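Local structure of amino acid adenylation domain-containing protein (Bacillus stratosphericus LAMA 585, 6ULY) at residues S500-Y512 and M532-K544. The protein probably activates an alpha-keto acid as its acyl adenylate, serving as the adenylation domain of a nonribosomal depsipeptide synthetase module. Residues are numbered along the deposited sequence; the frame is centred on the assembly and turned at random.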
ATOM      1  N   SER A 500     -10.290  -1.166 -13.051  1.00146.48           N
ATOM      2  CA  SER A 500     -10.180  -2.575 -13.485  1.00147.19           C
ATOM      3  C   SER A 500      -8.937  -3.254 -12.901  1.00148.66           C
ATOM      4  O   SER A 500      -7.963  -2.544 -12.583  1.00159.68           O
ATOM      5  CB  SER A 500     -10.149  -2.662 -15.013  1.00149.43           C
ATOM      6  OG  SER A 500      -8.994  -2.031 -15.536  1.00157.16           O
ATOM      7  N   ASP A 501      -8.983  -4.585 -12.773  1.00147.98           N
ATOM      8  CA  ASP A 501      -7.829  -5.442 -12.404  1.00147.71           C
ATOM      9  C   ASP A 501      -7.469  -6.088 -13.745  1.00142.80           C
ATOM     10  O   ASP A 501      -8.172  -7.045 -14.128  1.00146.06           O
ATOM     11  CB  ASP A 501      -8.191  -6.451 -11.312  1.00146.38           C
ATOM     12  CG  ASP A 501      -7.833  -5.986  -9.911  1.00144.35           C
ATOM     13  OD1 ASP A 501      -7.236  -4.898  -9.791  1.00153.75           O
ATOM     14  OD2 ASP A 501      -8.154  -6.716  -8.952  1.00136.24           O
ATOM     15  N   GLU A 502      -6.436  -5.603 -14.439  1.00143.04           N
ATOM     16  CA  GLU A 502      -6.128  -6.061 -15.817  1.00141.61           C
ATOM     17  C   GLU A 502      -4.740  -6.692 -15.919  1.00139.42           C
ATOM     18  O   GLU A 502      -3.796  -6.210 -15.262  1.00139.31           O
ATOM     19  CB  GLU A 502      -6.221  -4.882 -16.790  1.00145.68           C
ATOM     20  CG  GLU A 502      -7.614  -4.285 -16.896  1.00152.73           C
ATOM     21  CD  GLU A 502      -8.429  -4.788 -18.074  1.00154.36           C
ATOM     22  OE1 GLU A 502      -9.669  -4.835 -17.956  1.00148.30           O
ATOM     23  OE2 GLU A 502      -7.820  -5.132 -19.107  1.00145.06           O
ATOM     24  N   LEU A 503      -4.667  -7.743 -16.735  1.00133.39           N
ATOM     25  CA  LEU A 503      -3.435  -8.495 -17.099  1.00133.89           C
ATOM     26  C   LEU A 503      -2.968  -8.010 -18.482  1.00137.38           C
ATOM     27  O   LEU A 503      -3.782  -8.029 -19.428  1.00138.33           O
ATOM     28  CB  LEU A 503      -3.720 -10.004 -17.074  1.00131.02           C
ATOM     29  CG  LEU A 503      -4.669 -10.542 -18.147  1.00129.25           C
ATOM     30  CD1 LEU A 503      -3.903 -11.089 -19.348  1.00132.47           C
ATOM     31  CD2 LEU A 503      -5.581 -11.616 -17.575  1.00127.71           C
ATOM     32  N   ILE A 504      -1.713  -7.504 -18.586  0.84137.95           N
ATOM     33  CA  ILE A 504      -1.064  -7.008 -19.831  0.84130.17           C
ATOM     34  C   ILE A 504      -0.291  -8.204 -20.418  0.84128.06           C
ATOM     35  O   ILE A 504       0.637  -8.679 -19.735  0.84127.42           O
ATOM     36  CB  ILE A 504      -0.128  -5.822 -19.528  0.84133.54           C
ATOM     37  CG1 ILE A 504      -0.556  -5.069 -18.266  0.84133.44           C
ATOM     38  CG2 ILE A 504      -0.025  -4.895 -20.730  0.84130.97           C
ATOM     39  CD1 ILE A 504      -1.973  -4.546 -18.313  0.84135.62           C
ATOM     40  N   LEU A 505      -0.646  -8.672 -21.618  1.00127.79           N
ATOM     41  CA  LEU A 505      -0.067  -9.851 -22.308  1.00126.03           C
ATOM     42  C   LEU A 505       0.927  -9.355 -23.373  1.00128.71           C
ATOM     43  O   LEU A 505       0.493  -8.956 -24.472  1.00122.34           O
ATOM     44  CB  LEU A 505      -1.233 -10.670 -22.890  1.00120.57           C
ATOM     45  CG  LEU A 505      -0.997 -12.163 -23.132  1.00114.86           C
ATOM     46  CD1 LEU A 505      -0.111 -12.395 -24.342  1.00113.11           C
ATOM     47  CD2 LEU A 505      -0.412 -12.841 -21.910  1.00118.68           C
ATOM     48  N   PHE A 506       2.224  -9.354 -23.054  0.84122.60           N
ATOM     49  CA  PHE A 506       3.302  -9.130 -24.053  0.84116.70           C
ATOM     50  C   PHE A 506       3.434 -10.371 -24.930  0.84113.53           C
ATOM     51  O   PHE A 506       3.294 -11.503 -24.436  0.84112.95           O
ATOM     52  CB  PHE A 506       4.647  -8.834 -23.390  0.84119.03           C
ATOM     53  CG  PHE A 506       4.665  -7.556 -22.593  0.84122.57           C
ATOM     54  CD1 PHE A 506       4.799  -6.328 -23.227  0.84118.92           C
ATOM     55  CD2 PHE A 506       4.521  -7.579 -21.212  0.84122.44           C
ATOM     56  CE1 PHE A 506       4.803  -5.151 -22.491  0.84116.08           C
ATOM     57  CE2 PHE A 506       4.522  -6.401 -20.478  0.84123.75           C
ATOM     58  CZ  PHE A 506       4.669  -5.189 -21.118  0.84117.35           C
ATOM     59  N   PHE A 507       3.711 -10.177 -26.211  0.93109.16           N
ATOM     60  CA  PHE A 507       3.948 -11.326 -27.112  0.93107.03           C
ATOM     61  C   PHE A 507       4.914 -10.926 -28.229  0.93106.97           C
ATOM     62  O   PHE A 507       4.986  -9.744 -28.650  0.93107.70           O
ATOM     63  CB  PHE A 507       2.616 -11.890 -27.622  0.93105.35           C
ATOM     64  CG  PHE A 507       1.871 -11.001 -28.593  0.93104.93           C
ATOM     65  CD1 PHE A 507       1.116  -9.926 -28.141  0.93106.74           C
ATOM     66  CD2 PHE A 507       1.924 -11.231 -29.964  0.93100.43           C
ATOM     67  CE1 PHE A 507       0.432  -9.107 -29.030  0.93108.03           C
ATOM     68  CE2 PHE A 507       1.244 -10.408 -30.855  0.93101.28           C
ATOM     69  CZ  PHE A 507       0.496  -9.347 -30.385  0.93102.54           C
ATOM     70  N   THR A 508       5.682 -11.917 -28.668  0.89106.12           N
ATOM     71  CA  THR A 508       6.430 -11.885 -29.944  0.89107.11           C
ATOM     72  C   THR A 508       5.496 -12.397 -31.030  0.89108.17           C
ATOM     73  O   THR A 508       5.060 -13.548 -30.948  0.89104.75           O
ATOM     74  CB  THR A 508       7.644 -12.826 -29.936  0.89111.85           C
ATOM     75  OG1 THR A 508       8.435 -12.536 -28.786  0.89106.71           O
ATOM     76  CG2 THR A 508       8.481 -12.724 -31.197  0.89104.43           C
ATOM     77  N   PRO A 509       5.159 -11.606 -32.072  1.00104.12           N
ATOM     78  CA  PRO A 509       4.471 -12.180 -33.221  1.00100.41           C
ATOM     79  C   PRO A 509       5.481 -12.965 -34.071  1.00 96.67           C
ATOM     80  O   PRO A 509       6.649 -12.577 -34.135  1.00107.01           O
ATOM     81  CB  PRO A 509       3.906 -10.952 -33.941  1.00 98.83           C
ATOM     82  CG  PRO A 509       4.916  -9.856 -33.636  1.00101.09           C
ATOM     83  CD  PRO A 509       5.426 -10.165 -32.239  1.00102.54           C
ATOM     84  N   LYS A 510       5.017 -14.056 -34.683  0.87 94.15           N
ATOM     85  CA  LYS A 510       5.801 -14.814 -35.686  0.87 96.59           C
ATOM     86  C   LYS A 510       6.219 -13.881 -36.829  0.87 89.88           C
ATOM     87  O   LYS A 510       7.206 -14.193 -37.525  0.87 91.91           O
ATOM     88  CB  LYS A 510       4.979 -15.982 -36.227  0.87 84.34           C
ATOM     89  CG  LYS A 510       4.777 -17.125 -35.250  0.87 86.52           C
ATOM     90  CD  LYS A 510       4.091 -18.329 -35.870  0.87 82.68           C
ATOM     91  CE  LYS A 510       3.815 -19.415 -34.847  0.87 91.35           C
ATOM     92  NZ  LYS A 510       3.107 -20.579 -35.432  0.87 91.17           N
ATOM     93  N   LEU A 511       5.489 -12.784 -37.020  0.90 83.12           N
ATOM     94  CA  LEU A 511       5.736 -11.815 -38.104  0.90 87.15           C
ATOM     95  C   LEU A 511       5.393 -10.430 -37.584  0.90 91.24           C
ATOM     96  O   LEU A 511       4.240 -10.229 -37.192  0.90 90.45           O
ATOM     97  CB  LEU A 511       4.846 -12.170 -39.291  0.90 77.89           C
ATOM     98  CG  LEU A 511       5.303 -11.598 -40.619  0.90 79.30           C
ATOM     99  CD1 LEU A 511       6.605 -12.263 -41.042  0.90 75.07           C
ATOM    100  CD2 LEU A 511       4.213 -11.786 -41.651  0.90 71.11           C
ATOM    101  N   TYR A 512       6.361  -9.519 -37.567  1.00 93.91           N
ATOM    102  CA  TYR A 512       6.114  -8.117 -37.160  1.00102.31           C
ATOM    103  C   TYR A 512       5.660  -7.331 -38.401  1.00 95.70           C
ATOM    104  O   TYR A 512       6.407  -6.483 -38.926  1.00 95.26           O
ATOM    105  CB  TYR A 512       7.319  -7.534 -36.414  1.00108.29           C
ATOM    106  CG  TYR A 512       6.964  -6.310 -35.604  1.00126.43           C
ATOM    107  CD1 TYR A 512       6.489  -5.165 -36.233  1.00139.19           C
ATOM    108  CD2 TYR A 512       7.036  -6.300 -34.216  1.00125.53           C
ATOM    109  CE1 TYR A 512       6.126  -4.037 -35.516  1.00146.77           C
ATOM    110  CE2 TYR A 512       6.676  -5.177 -33.483  1.00138.02           C
ATOM    111  CZ  TYR A 512       6.221  -4.039 -34.135  1.00153.84           C
ATOM    112  OH  TYR A 512       5.866  -2.922 -33.429  1.00151.13           O
ATOM    113  N   MET A 532     -10.685 -19.068 -20.344  0.82126.49           N
ATOM    114  CA  MET A 532     -10.549 -18.816 -18.882  0.82124.32           C
ATOM    115  C   MET A 532     -11.780 -18.097 -18.308  0.82121.78           C
ATOM    116  O   MET A 532     -11.828 -17.943 -17.072  0.82117.65           O
ATOM    117  CB  MET A 532      -9.289 -18.001 -18.573  0.82123.43           C
ATOM    118  CG  MET A 532      -8.031 -18.602 -19.167  0.82124.27           C
ATOM    119  SD  MET A 532      -6.517 -17.992 -18.388  0.82125.86           S
ATOM    120  CE  MET A 532      -6.307 -19.186 -17.067  0.82121.31           C
ATOM    121  N   GLY A 533     -12.751 -17.696 -19.136  1.00124.80           N
ATOM    122  CA  GLY A 533     -13.987 -17.039 -18.663  1.00119.57           C
ATOM    123  C   GLY A 533     -13.719 -15.656 -18.087  1.00122.69           C
ATOM    124  O   GLY A 533     -14.429 -15.287 -17.132  1.00122.93           O
ATOM    125  N   LEU A 534     -12.727 -14.929 -18.621  0.89125.63           N
ATOM    126  CA  LEU A 534     -12.484 -13.492 -18.310  0.89128.40           C
ATOM    127  C   LEU A 534     -13.241 -12.646 -19.340  0.89129.68           C
ATOM    128  O   LEU A 534     -13.652 -13.188 -20.379  0.89128.05           O
ATOM    129  CB  LEU A 534     -10.982 -13.163 -18.350  0.89127.56           C
ATOM    130  CG  LEU A 534     -10.144 -13.439 -17.096  0.89125.68           C
ATOM    131  CD1 LEU A 534      -8.659 -13.299 -17.409  0.89120.74           C
ATOM    132  CD2 LEU A 534     -10.519 -12.520 -15.939  0.89128.89           C
ATOM    133  N   SER A 535     -13.428 -11.357 -19.059  1.00133.98           N
ATOM    134  CA  SER A 535     -13.901 -10.360 -20.046  1.00137.37           C
ATOM    135  C   SER A 535     -12.758 -10.056 -21.020  1.00135.59           C
ATOM    136  O   SER A 535     -11.634  -9.801 -20.558  1.00137.83           O
ATOM    137  CB  SER A 535     -14.379  -9.080 -19.357  1.00135.82           C
ATOM    138  OG  SER A 535     -13.319  -8.450 -18.659  1.00139.11           O
ATOM    139  N   ALA A 536     -13.039 -10.062 -22.321  1.00141.46           N
ATOM    140  CA  ALA A 536     -12.088  -9.624 -23.367  1.00135.30           C
ATOM    141  C   ALA A 536     -11.479  -8.269 -22.977  1.00136.61           C
ATOM    142  O   ALA A 536     -10.318  -8.016 -23.328  1.00134.61           O
ATOM    143  CB  ALA A 536     -12.788  -9.555 -24.706  1.00131.94           C
ATOM    144  N   SER A 537     -12.227  -7.425 -22.261  1.00148.71           N
ATOM    145  CA  SER A 537     -11.761  -6.094 -21.798  1.00148.54           C
ATOM    146  C   SER A 537     -10.621  -6.227 -20.771  1.00148.58           C
ATOM    147  O   SER A 537      -9.926  -5.218 -20.588  1.00147.33           O
ATOM    148  CB  SER A 537     -12.907  -5.279 -21.260  1.00146.02           C
ATOM    149  OG  SER A 537     -13.534  -5.944 -20.174  1.00162.95           O
ATOM    150  N   ARG A 538     -10.483  -7.386 -20.122  1.00141.71           N
ATOM    151  CA  ARG A 538      -9.478  -7.645 -19.053  1.00151.71           C
ATOM    152  C   ARG A 538      -8.099  -7.988 -19.635  1.00144.38           C
ATOM    153  O   ARG A 538      -7.141  -8.047 -18.840  1.00139.47           O
ATOM    154  CB  ARG A 538      -9.965  -8.777 -18.142  1.00141.77           C
ATOM    155  CG  ARG A 538     -10.733  -8.298 -16.918  1.00147.03           C
ATOM    156  CD  ARG A 538     -11.797  -9.286 -16.477  1.00153.47           C
ATOM    157  NE  ARG A 538     -13.096  -8.655 -16.293  1.00145.68           N
ATOM    158  CZ  ARG A 538     -14.236  -9.316 -16.120  1.00136.98           C
ATOM    159  NH1 ARG A 538     -14.238 -10.637 -16.108  1.00130.70           N
ATOM    160  NH2 ARG A 538     -15.367  -8.653 -15.960  1.00129.57           N
ATOM    161  N   ILE A 539      -8.012  -8.265 -20.937  1.00144.74           N
ATOM    162  CA  ILE A 539      -6.740  -8.673 -21.601  1.00132.23           C
ATOM    163  C   ILE A 539      -6.277  -7.563 -22.557  1.00134.54           C
ATOM    164  O   ILE A 539      -7.092  -7.165 -23.412  1.00129.00           O
ATOM    165  CB  ILE A 539      -6.929 -10.008 -22.350  1.00126.88           C
ATOM    166  CG1 ILE A 539      -7.392 -11.125 -21.409  1.00125.21           C
ATOM    167  CG2 ILE A 539      -5.662 -10.391 -23.099  1.00121.66           C
ATOM    168  CD1 ILE A 539      -8.702 -11.761 -21.811  1.00126.06           C
ATOM    169  N   ILE A 540      -5.031  -7.078 -22.436  0.91129.00           N
ATOM    170  CA  ILE A 540      -4.448  -6.041 -23.336  0.91125.50           C
ATOM    171  C   ILE A 540      -3.275  -6.692 -24.077  0.91128.68           C
ATOM    172  O   ILE A 540      -2.323  -7.116 -23.393  0.91128.99           O
ATOM    173  CB  ILE A 540      -4.000  -4.805 -22.532  0.91129.12           C
ATOM    174  CG1 ILE A 540      -5.166  -3.854 -22.251  0.91125.56           C
ATOM    175  CG2 ILE A 540      -2.850  -4.095 -23.230  0.91128.68           C
ATOM    176  CD1 ILE A 540      -5.123  -3.219 -20.881  0.91131.90           C
ATOM    177  N   PRO A 541      -3.280  -6.797 -25.425  0.87123.93           N
ATOM    178  CA  PRO A 541      -2.159  -7.398 -26.145  0.87124.23           C
ATOM    179  C   PRO A 541      -1.117  -6.357 -26.575  0.87120.72           C
ATOM    180  O   PRO A 541      -1.480  -5.428 -27.273  0.87128.06           O
ATOM    181  CB  PRO A 541      -2.860  -7.982 -27.376  0.87115.47           C
ATOM    182  CG  PRO A 541      -3.914  -6.943 -27.689  0.87116.77           C
ATOM    183  CD  PRO A 541      -4.384  -6.457 -26.332  0.87124.69           C
ATOM    184  N   VAL A 542       0.137  -6.534 -26.149  1.00128.36           N
ATOM    185  CA  VAL A 542       1.267  -5.625 -26.499  1.00124.93           C
ATOM    186  C   VAL A 542       2.321  -6.417 -27.278  1.00122.00           C
ATOM    187  O   VAL A 542       2.858  -7.398 -26.729  1.00115.87           O
ATOM    188  CB  VAL A 542       1.875  -4.979 -25.239  1.00121.89           C
ATOM    189  CG1 VAL A 542       2.980  -3.994 -25.588  1.00124.88           C
ATOM    190  CG2 VAL A 542       0.812  -4.310 -24.382  1.00132.54           C
ATOM    191  N   GLN A 543       2.594  -5.987 -28.512  0.95125.35           N
ATOM    192  CA  GLN A 543       3.626  -6.571 -29.400  0.95116.02           C
ATOM    193  C   GLN A 543       5.017  -6.121 -28.933  0.95118.89           C
ATOM    194  O   GLN A 543       5.159  -4.968 -28.475  0.95126.13           O
ATOM    195  CB  GLN A 543       3.350  -6.195 -30.857  0.95114.54           C
ATOM    196  CG  GLN A 543       3.544  -4.715 -31.192  0.95118.63           C
ATOM    197  CD  GLN A 543       2.256  -3.920 -31.224  0.95113.65           C
ATOM    198  OE1 GLN A 543       1.295  -4.224 -30.518  0.95110.40           O
ATOM    199  NE2 GLN A 543       2.217  -2.904 -32.080  0.95123.71           N
ATOM    200  N   LYS A 544       6.012  -7.005 -29.044  1.00124.56           N
ATOM    201  CA  LYS A 544       7.426  -6.684 -28.686  1.00130.68           C
ATOM    202  C   LYS A 544       8.397  -7.157 -29.782  1.00118.32           C
ATOM    203  O   LYS A 544       8.234  -8.134 -30.514  1.00116.44           O
ATOM    204  CB  LYS A 544       7.747  -7.267 -27.302  1.00117.58           C
ATOM    205  CG  LYS A 544       7.539  -6.315 -26.122  1.00124.88           C
ATOM    206  CD  LYS A 544       8.315  -4.999 -26.206  1.00120.30           C
ATOM    207  CE  LYS A 544       9.804  -5.168 -26.463  1.00131.61           C
ATOM    208  NZ  LYS A 544      10.396  -3.995 -27.151  1.00113.25           N
TER
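Ile504 CG2 lies alongside two neighbours across the contact, Val542 CG2 at 3.8 Å and Ile540 CG2 at 3.9 Å. Val542 turns its other methyl, CG1, to Phe506 CE1 (3.8 Å), and the two side chains run the same way. Strands 502-509 and 539-543 pair in parallel here through a ladder of backbone hydrogen bonds. The N-H of Val542 points almost straight at Leu505 O (N-H...O 173°), whereas the bond from Ile540 N to Leu503 O is weak. The other face carries Leu503, Leu505, Ile539 and Phe507. Phe507 has CG between its backbone N and carbonyl carbon (chi1 70°), which swings the ring across the neighbouring strand. Its CE1 meets Pro541 CB at 3.9 Å, and Gln543 CA sits over one ring face, toward the rim. Leu503 uses the same first torsion and meets Leu534 tip to tip, CD2 to CD1 at 3.5 Å. This is a beta-alpha-beta crossover, with helix 514-532 as the connection. That helix packs on Phe507, Ile539 and Pro541, and helix 470-477 on Leu505. On the Ile504 face, Ile540 of this chain packs on Val542 of the second subunit, and Val542 on its Ile540. Strand 483-491 pairs antiparallel with 502-509, which is thus the middle strand of three.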